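Side-chain contacts in proline dehydrogenase (Bradyrhizobium japonicum USDA 110, PDB 3HAZ), which probably oxidises proline to glutamate in two steps, pairing an FAD-dependent proline dehydrogenase with an NAD-dependent aldehyde dehydrogenase in one chain: residues Ile142-Lys147 / Arg923-Ile928; Asp265-Ala270 / Lys304-Phe309; Leu578-His583 / His700-Pro705. All blocks are in the same frame, centred on the assembly; numbering follows the deposited sequence.

Interaction 1: Ile142-Lys147 / Arg923-Ile928; sequences IGRLVK and RIDDSI
R144 lays one guanidinium face against the CB of D925 and grips the carboxylate of D926 with the NE and NH1 side of the same group. The arginine leaves helix 140-149 with CG anti to the carbonyl carbon (chi1 -76°) and then runs extended to NE, which lets it bridge the 9.1 Å between the CA atoms of R144 and D926. NH1 of R144 gives a hydrogen bond to OD1 of D926 at 2.8 Å. NE of R144 adds a weak, bent one to OD2 of D926, 3.1 Å away. The two planes stand 72° apart, so OD1 is met from above the carboxylate. D925 acts differently: its CB lies 3.7 Å from NH2 of R144, and OD2 of D925 makes a long ion pair with NH2 of R144 (3.8 Å), by charge alone, lying well out of the guanidinium plane. E929 forms a second salt bridge to NH1, while OD2 of D926 also takes the backbone N-H of G140. A leucine in place of R144 would probably cost D926 its charged mate and D925 one of its nearby positive charges. Aspartates suit the first turn of helix 925-934, just after the N-cap residue I924, where the helix dipole is likely to steady them. This is a salt-bridge network at the protein surface, joining the DNA-binding family region to the aldehyde dehydrogenase region.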
# COMPACT_ATOMS: atom_id res chain seq x y z
N ILE A 142 1.75 -43.33 -8.08
CA ILE A 142 2.79 -43.78 -8.99
C ILE A 142 2.60 -43.17 -10.38
O ILE A 142 3.56 -42.73 -10.99
CB ILE A 142 2.81 -45.32 -9.09
CG1 ILE A 142 3.06 -45.93 -7.72
CG2 ILE A 142 3.86 -45.79 -10.09
CD1 ILE A 142 2.96 -47.45 -7.70
N GLY A 143 1.36 -43.14 -10.86
CA GLY A 143 1.09 -42.56 -12.17
C GLY A 143 1.43 -41.08 -12.19
O GLY A 143 1.99 -40.57 -13.15
N ARG A 144 1.09 -40.38 -11.11
CA ARG A 144 1.40 -38.96 -11.03
C ARG A 144 2.91 -38.76 -11.01
O ARG A 144 3.44 -37.83 -11.62
CB ARG A 144 0.73 -38.31 -9.82
CG ARG A 144 -0.77 -38.07 -9.99
CD ARG A 144 -1.35 -37.28 -8.81
NE ARG A 144 -2.77 -36.98 -9.00
CZ ARG A 144 -3.45 -36.10 -8.27
NH1 ARG A 144 -4.74 -35.90 -8.51
NH2 ARG A 144 -2.85 -35.41 -7.31
N LEU A 145 3.61 -39.65 -10.31
CA LEU A 145 5.06 -39.63 -10.26
C LEU A 145 5.65 -39.87 -11.65
O LEU A 145 6.61 -39.23 -12.06
CB LEU A 145 5.55 -40.70 -9.29
CG LEU A 145 6.87 -40.47 -8.56
CD1 LEU A 145 6.96 -39.05 -8.04
CD2 LEU A 145 6.98 -41.48 -7.43
N VAL A 146 5.04 -40.80 -12.39
CA VAL A 146 5.50 -41.14 -13.73
C VAL A 146 5.33 -39.97 -14.69
O VAL A 146 6.22 -39.66 -15.47
CB VAL A 146 4.77 -42.39 -14.28
CG1 VAL A 146 4.94 -42.50 -15.79
CG2 VAL A 146 5.29 -43.66 -13.60
N LYS A 147 4.18 -39.31 -14.61
CA LYS A 147 3.92 -38.14 -15.43
C LYS A 147 4.95 -37.04 -15.15
O LYS A 147 5.40 -36.37 -16.07
CB LYS A 147 2.48 -37.65 -15.19
CG LYS A 147 2.10 -36.40 -15.98
CD LYS A 147 0.59 -36.15 -15.89
CE LYS A 147 0.17 -34.85 -16.57
NZ LYS A 147 0.39 -33.64 -15.70
N ARG A 923 -4.86 -43.48 0.22
CA ARG A 923 -3.63 -42.74 -0.04
C ARG A 923 -3.75 -42.06 -1.40
O ARG A 923 -3.05 -41.09 -1.69
CB ARG A 923 -2.44 -43.72 -0.04
CG ARG A 923 -1.07 -43.07 0.14
CD ARG A 923 -0.03 -44.13 0.53
NE ARG A 923 0.37 -44.95 -0.61
CZ ARG A 923 0.79 -46.21 -0.52
NH1 ARG A 923 1.14 -46.86 -1.62
NH2 ARG A 923 0.86 -46.82 0.65
N ILE A 924 -4.67 -42.56 -2.23
CA ILE A 924 -4.71 -42.20 -3.65
C ILE A 924 -5.55 -40.95 -3.97
O ILE A 924 -6.78 -41.01 -4.06
CB ILE A 924 -5.22 -43.40 -4.48
CG1 ILE A 924 -4.46 -44.67 -4.08
CG2 ILE A 924 -5.07 -43.11 -5.97
CD1 ILE A 924 -4.88 -45.92 -4.85
N ASP A 925 -4.87 -39.83 -4.15
CA ASP A 925 -5.54 -38.57 -4.47
C ASP A 925 -6.54 -38.68 -5.62
O ASP A 925 -7.63 -38.13 -5.53
CB ASP A 925 -4.52 -37.46 -4.75
CG ASP A 925 -3.82 -36.98 -3.49
OD1 ASP A 925 -4.36 -37.19 -2.39
OD2 ASP A 925 -2.73 -36.39 -3.61
N ASP A 926 -6.18 -39.38 -6.69
CA ASP A 926 -7.10 -39.51 -7.82
C ASP A 926 -8.38 -40.28 -7.46
O ASP A 926 -9.46 -39.99 -7.98
CB ASP A 926 -6.41 -40.16 -9.03
CG ASP A 926 -5.34 -39.25 -9.64
OD1 ASP A 926 -5.67 -38.10 -9.98
OD2 ASP A 926 -4.18 -39.68 -9.78
N SER A 927 -8.26 -41.26 -6.57
CA SER A 927 -9.42 -42.02 -6.12
C SER A 927 -10.32 -41.15 -5.24
O SER A 927 -11.53 -41.09 -5.44
CB SER A 927 -8.99 -43.28 -5.35
OG SER A 927 -8.32 -44.19 -6.18
N ILE A 928 -9.70 -40.49 -4.27
CA ILE A 928 -10.41 -39.56 -3.40
C ILE A 928 -11.15 -38.51 -4.22
O ILE A 928 -12.32 -38.22 -3.97
CB ILE A 928 -9.43 -38.85 -2.45
CG1 ILE A 928 -8.82 -39.86 -1.47
CG2 ILE A 928 -10.11 -37.70 -1.70
CD1 ILE A 928 -7.48 -39.41 -0.89

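Interaction 2: Asp265-Ala270 / Lys304-Phe309; sequences DLAQRA and KGWDGF
W306 reaches from its loop to helix 252-272, where A267 and A270 receive the far end of its indole. At CB the chain turns so that CG is anti to the backbone N (chi1 166°), which sends the ring system toward the helix. In the five-membered ring, NE1 of W306 donates to the carbonyl O of L275, satisfying that buried polar atom; the backbone N of G308 lies over the ring, 3.3 Å from NE1 of W306. A CB on G308 would come too near NE1, consistent with the glycine. Further out, CZ2 of W306 has the backbone N of F309 at 3.5 Å on that same face, and CB of A270 at 4.2 Å, approaching obliquely. The tip atoms meet A267 itself: CH2 of W306 is 3.7 Å from the carbonyl O of A267, which sits over the opposite face, and CZ3 of W306 touches the methyl CB of A267 at 4.2 Å. The indole is thus held between the loop's own amides and a helix carbonyl. A267 also meets F309, its CB lying 4.4 Å from CD1 of F309 near the plane of the phenyl ring, at the edge. Alanines suit both helix positions, since a methyl lets the bulky aromatics come close to the backbone. F277 of strand 276-279 touches A270, W306 and F309. Such packing of an outer helix against the residues leading into a strand is characteristic of the TIM-type beta/alpha barrel of proline dehydrogenase, here at the loop that enters strand 309-314.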
# COMPACT_ATOMS: atom_id res chain seq x y z
N ASP A 265 6.98 -58.54 33.00
CA ASP A 265 7.39 -59.81 32.41
C ASP A 265 8.48 -59.58 31.36
O ASP A 265 9.51 -60.27 31.35
CB ASP A 265 6.18 -60.51 31.78
CG ASP A 265 6.49 -61.93 31.32
OD1 ASP A 265 7.67 -62.31 31.21
OD2 ASP A 265 5.53 -62.68 31.07
N LEU A 266 8.27 -58.60 30.49
CA LEU A 266 9.25 -58.28 29.46
C LEU A 266 10.57 -57.76 30.06
O LEU A 266 11.64 -58.15 29.62
CB LEU A 266 8.68 -57.30 28.44
CG LEU A 266 7.57 -57.81 27.51
CD1 LEU A 266 7.07 -56.70 26.59
CD2 LEU A 266 8.02 -59.03 26.70
N ALA A 267 10.49 -56.90 31.06
CA ALA A 267 11.69 -56.38 31.73
C ALA A 267 12.50 -57.50 32.38
O ALA A 267 13.73 -57.50 32.33
CB ALA A 267 11.29 -55.34 32.78
N GLN A 268 11.80 -58.45 33.00
CA GLN A 268 12.44 -59.60 33.63
C GLN A 268 13.19 -60.44 32.59
O GLN A 268 14.29 -60.93 32.84
CB GLN A 268 11.41 -60.45 34.36
CG GLN A 268 10.69 -59.74 35.52
CD GLN A 268 9.62 -60.61 36.16
OE1 GLN A 268 9.15 -61.58 35.55
NE2 GLN A 268 9.23 -60.28 37.39
N ARG A 269 12.58 -60.61 31.42
CA ARG A 269 13.20 -61.38 30.36
C ARG A 269 14.45 -60.68 29.84
O ARG A 269 15.43 -61.34 29.50
CB ARG A 269 12.21 -61.60 29.22
CG ARG A 269 11.14 -62.64 29.52
CD ARG A 269 9.93 -62.45 28.63
NE ARG A 269 8.91 -63.46 28.86
CZ ARG A 269 8.88 -64.63 28.24
NH1 ARG A 269 9.82 -64.95 27.36
NH2 ARG A 269 7.91 -65.49 28.51
N ALA A 270 14.39 -59.35 29.78
CA ALA A 270 15.53 -58.55 29.37
C ALA A 270 16.63 -58.60 30.44
O ALA A 270 17.81 -58.73 30.13
CB ALA A 270 15.10 -57.10 29.13
N LYS A 304 15.62 -55.70 40.85
CA LYS A 304 16.84 -55.38 41.58
C LYS A 304 18.06 -56.04 40.94
O LYS A 304 17.95 -57.10 40.31
CB LYS A 304 16.73 -55.85 43.04
CG LYS A 304 15.76 -55.07 43.90
CD LYS A 304 15.57 -55.77 45.25
CE LYS A 304 14.77 -54.91 46.22
NZ LYS A 304 15.46 -53.62 46.52
N GLY A 305 19.22 -55.41 41.10
CA GLY A 305 20.47 -55.98 40.64
C GLY A 305 20.62 -56.00 39.13
O GLY A 305 21.29 -56.87 38.58
N TRP A 306 20.01 -55.02 38.46
CA TRP A 306 20.08 -54.92 37.01
C TRP A 306 20.05 -53.46 36.61
O TRP A 306 19.19 -52.70 37.08
CB TRP A 306 18.92 -55.70 36.37
CG TRP A 306 18.69 -55.41 34.91
CD1 TRP A 306 19.58 -55.54 33.89
CD2 TRP A 306 17.45 -54.99 34.31
NE1 TRP A 306 18.99 -55.21 32.69
CE2 TRP A 306 17.68 -54.88 32.92
CE3 TRP A 306 16.18 -54.70 34.81
CZ2 TRP A 306 16.68 -54.47 32.03
CZ3 TRP A 306 15.19 -54.31 33.92
CH2 TRP A 306 15.45 -54.20 32.55
N ASP A 307 21.00 -53.06 35.76
CA ASP A 307 21.20 -51.65 35.44
C ASP A 307 20.70 -51.24 34.05
O ASP A 307 21.02 -50.15 33.56
CB ASP A 307 22.70 -51.29 35.57
CG ASP A 307 23.26 -51.55 36.96
OD1 ASP A 307 22.48 -51.65 37.93
OD2 ASP A 307 24.50 -51.65 37.09
N GLY A 308 19.92 -52.10 33.41
CA GLY A 308 19.53 -51.86 32.02
C GLY A 308 18.17 -51.21 31.79
O GLY A 308 17.86 -50.79 30.67
N PHE A 309 17.35 -51.13 32.83
CA PHE A 309 16.01 -50.56 32.69
C PHE A 309 16.09 -49.06 32.47
O PHE A 309 16.96 -48.38 33.02
CB PHE A 309 15.14 -50.85 33.91
CG PHE A 309 13.71 -50.40 33.75
CD1 PHE A 309 12.76 -51.26 33.22
CD2 PHE A 309 13.32 -49.13 34.14
CE1 PHE A 309 11.44 -50.85 33.07
CE2 PHE A 309 12.00 -48.72 33.99
CZ PHE A 309 11.07 -49.58 33.45

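Interaction 3: Leu578-His583 / His700-Pro705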
# COMPACT_ATOMS: atom_id res chain seq x y z
N LEU A 578 -25.73 -12.77 21.99
CA LEU A 578 -25.18 -14.09 21.66
C LEU A 578 -23.81 -14.29 22.30
O LEU A 578 -23.53 -15.34 22.88
CB LEU A 578 -25.10 -14.29 20.15
CG LEU A 578 -26.24 -15.05 19.47
CD1 LEU A 578 -27.59 -14.44 19.82
CD2 LEU A 578 -26.05 -15.10 17.96
N GLU A 579 -22.95 -13.27 22.21
CA GLU A 579 -21.58 -13.38 22.72
C GLU A 579 -21.54 -13.45 24.25
O GLU A 579 -20.66 -14.10 24.82
CB GLU A 579 -20.71 -12.23 22.19
CG GLU A 579 -20.39 -12.38 20.71
CD GLU A 579 -19.87 -11.10 20.07
OE1 GLU A 579 -20.04 -10.01 20.65
OE2 GLU A 579 -19.29 -11.20 18.96
N GLN A 580 -22.49 -12.79 24.91
CA GLN A 580 -22.59 -12.89 26.36
C GLN A 580 -23.10 -14.28 26.74
O GLN A 580 -22.73 -14.83 27.78
CB GLN A 580 -23.49 -11.78 26.92
CG GLN A 580 -23.80 -11.89 28.42
CD GLN A 580 -22.56 -11.76 29.29
OE1 GLN A 580 -21.47 -11.45 28.81
NE2 GLN A 580 -22.73 -11.99 30.59
N ALA A 581 -23.95 -14.86 25.89
CA ALA A 581 -24.45 -16.21 26.11
C ALA A 581 -23.31 -17.22 26.04
O ALA A 581 -23.19 -18.10 26.90
CB ALA A 581 -25.53 -16.54 25.09
N ALA A 582 -22.47 -17.08 25.03
CA ALA A 582 -21.27 -17.91 24.92
C ALA A 582 -20.44 -17.79 26.19
O ALA A 582 -19.99 -18.79 26.75
CB ALA A 582 -20.44 -17.50 23.70
N HIS A 583 -20.23 -16.56 26.65
CA HIS A 583 -19.48 -16.34 27.88
C HIS A 583 -20.07 -17.08 29.08
O HIS A 583 -19.35 -17.69 29.87
CB HIS A 583 -19.38 -14.84 28.18
CG HIS A 583 -18.82 -14.54 29.54
ND1 HIS A 583 -17.48 -14.68 29.83
CD2 HIS A 583 -19.42 -14.12 30.67
CE1 HIS A 583 -17.28 -14.35 31.10
NE2 HIS A 583 -18.44 -14.01 31.63
N HIS A 700 -31.94 -15.44 28.05
CA HIS A 700 -32.63 -14.28 28.61
C HIS A 700 -31.67 -13.48 29.47
O HIS A 700 -31.62 -12.26 29.39
CB HIS A 700 -33.84 -14.71 29.45
CG HIS A 700 -35.00 -15.24 28.65
ND1 HIS A 700 -35.37 -14.70 27.44
CD2 HIS A 700 -35.88 -16.24 28.91
CE1 HIS A 700 -36.42 -15.36 26.97
NE2 HIS A 700 -36.75 -16.29 27.85
N GLU A 701 -30.90 -14.17 30.31
CA GLU A 701 -29.93 -13.51 31.17
C GLU A 701 -28.84 -12.83 30.35
O GLU A 701 -28.26 -11.83 30.78
CB GLU A 701 -29.31 -14.51 32.16
CG GLU A 701 -28.31 -13.88 33.12
CD GLU A 701 -27.66 -14.89 34.05
OE1 GLU A 701 -28.11 -16.06 34.10
OE2 GLU A 701 -26.68 -14.52 34.74
N ALA A 702 -28.56 -13.37 29.17
CA ALA A 702 -27.51 -12.83 28.31
C ALA A 702 -27.95 -11.59 27.54
O ALA A 702 -27.13 -10.88 26.97
CB ALA A 702 -27.02 -13.91 27.34
N GLY A 703 -29.25 -11.32 27.52
CA GLY A 703 -29.74 -10.12 26.87
C GLY A 703 -30.86 -10.32 25.88
O GLY A 703 -31.35 -9.36 25.28
N ILE A 704 -31.28 -11.57 25.67
CA ILE A 704 -32.45 -11.83 24.84
C ILE A 704 -33.72 -11.47 25.61
O ILE A 704 -33.98 -12.02 26.68
CB ILE A 704 -32.52 -13.30 24.40
CG1 ILE A 704 -31.22 -13.72 23.72
CG2 ILE A 704 -33.72 -13.52 23.48
CD1 ILE A 704 -30.87 -12.89 22.51
N PRO A 705 -34.52 -10.53 25.06
CA PRO A 705 -35.77 -10.13 25.72
C PRO A 705 -36.74 -11.29 25.92
O PRO A 705 -36.85 -12.17 25.06
CB PRO A 705 -36.36 -9.10 24.74
CG PRO A 705 -35.18 -8.57 23.99
CD PRO A 705 -34.24 -9.74 23.86
O HOH W 1 -25.59 -11.41 31.50
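A Schellman motif closes helix 689-702, and A702, in its last turn, presses its methyl onto the flank of helix 571-587 at Q580 and A581. G703 follows with phi 129°, a conformation in which a CB would crowd the carbonyl O of A702, so glycine fits here. The CA atoms of A581 and A702 are only 5.1 Å apart, a distance that small residues on both sides make possible. CB of A702 lies 3.5 Å from the backbone N of A581 and 3.8 Å from the CB of A581. Q580 runs alongside: its CB is 3.7 Å from the carbonyl O of A702, and its CG is 4.0 Å from the CB of A702. With CG anti to the backbone N (chi1 173°) and a bend at chi2 (63°), the amide turns toward a water. NE2 of Q580 donates to that water at 3.1 Å, and the water donates to the carbonyl O of E701 at 2.8 Å. ND1 of H700, in the helix, donates to the carbonyl O of I704, just beyond the glycine, tying the outgoing chain back. L584, one turn further along helix 571-587, also touches A702. Close methyl packing therefore brings the helices together, while a single water lets the glutamine amide serve a carbonyl at the helix C-terminus that it does not bond directly.

In the fold
Along the chain, interaction 1 closes a loop of 775 residues that encloses the other two, with interaction 2 completed before interaction 3 begins. The three are well separated. The centre of interaction 1 lies about 48 Å from that of interaction 2 and about 50 Å from that of interaction 3. The centres of interactions 2 and 3, on opposite sides of the chain's centre, are about 60 Å apart. Interaction 2 belongs to the parallel-sheet barrel of the proline dehydrogenase region, and interaction 3 to helices of the aldehyde dehydrogenase region. Each is therefore internal to one catalytic unit. Interaction 1 alone spans family regions, linking helix 140-149 to helix 925-934 near the C-terminal end.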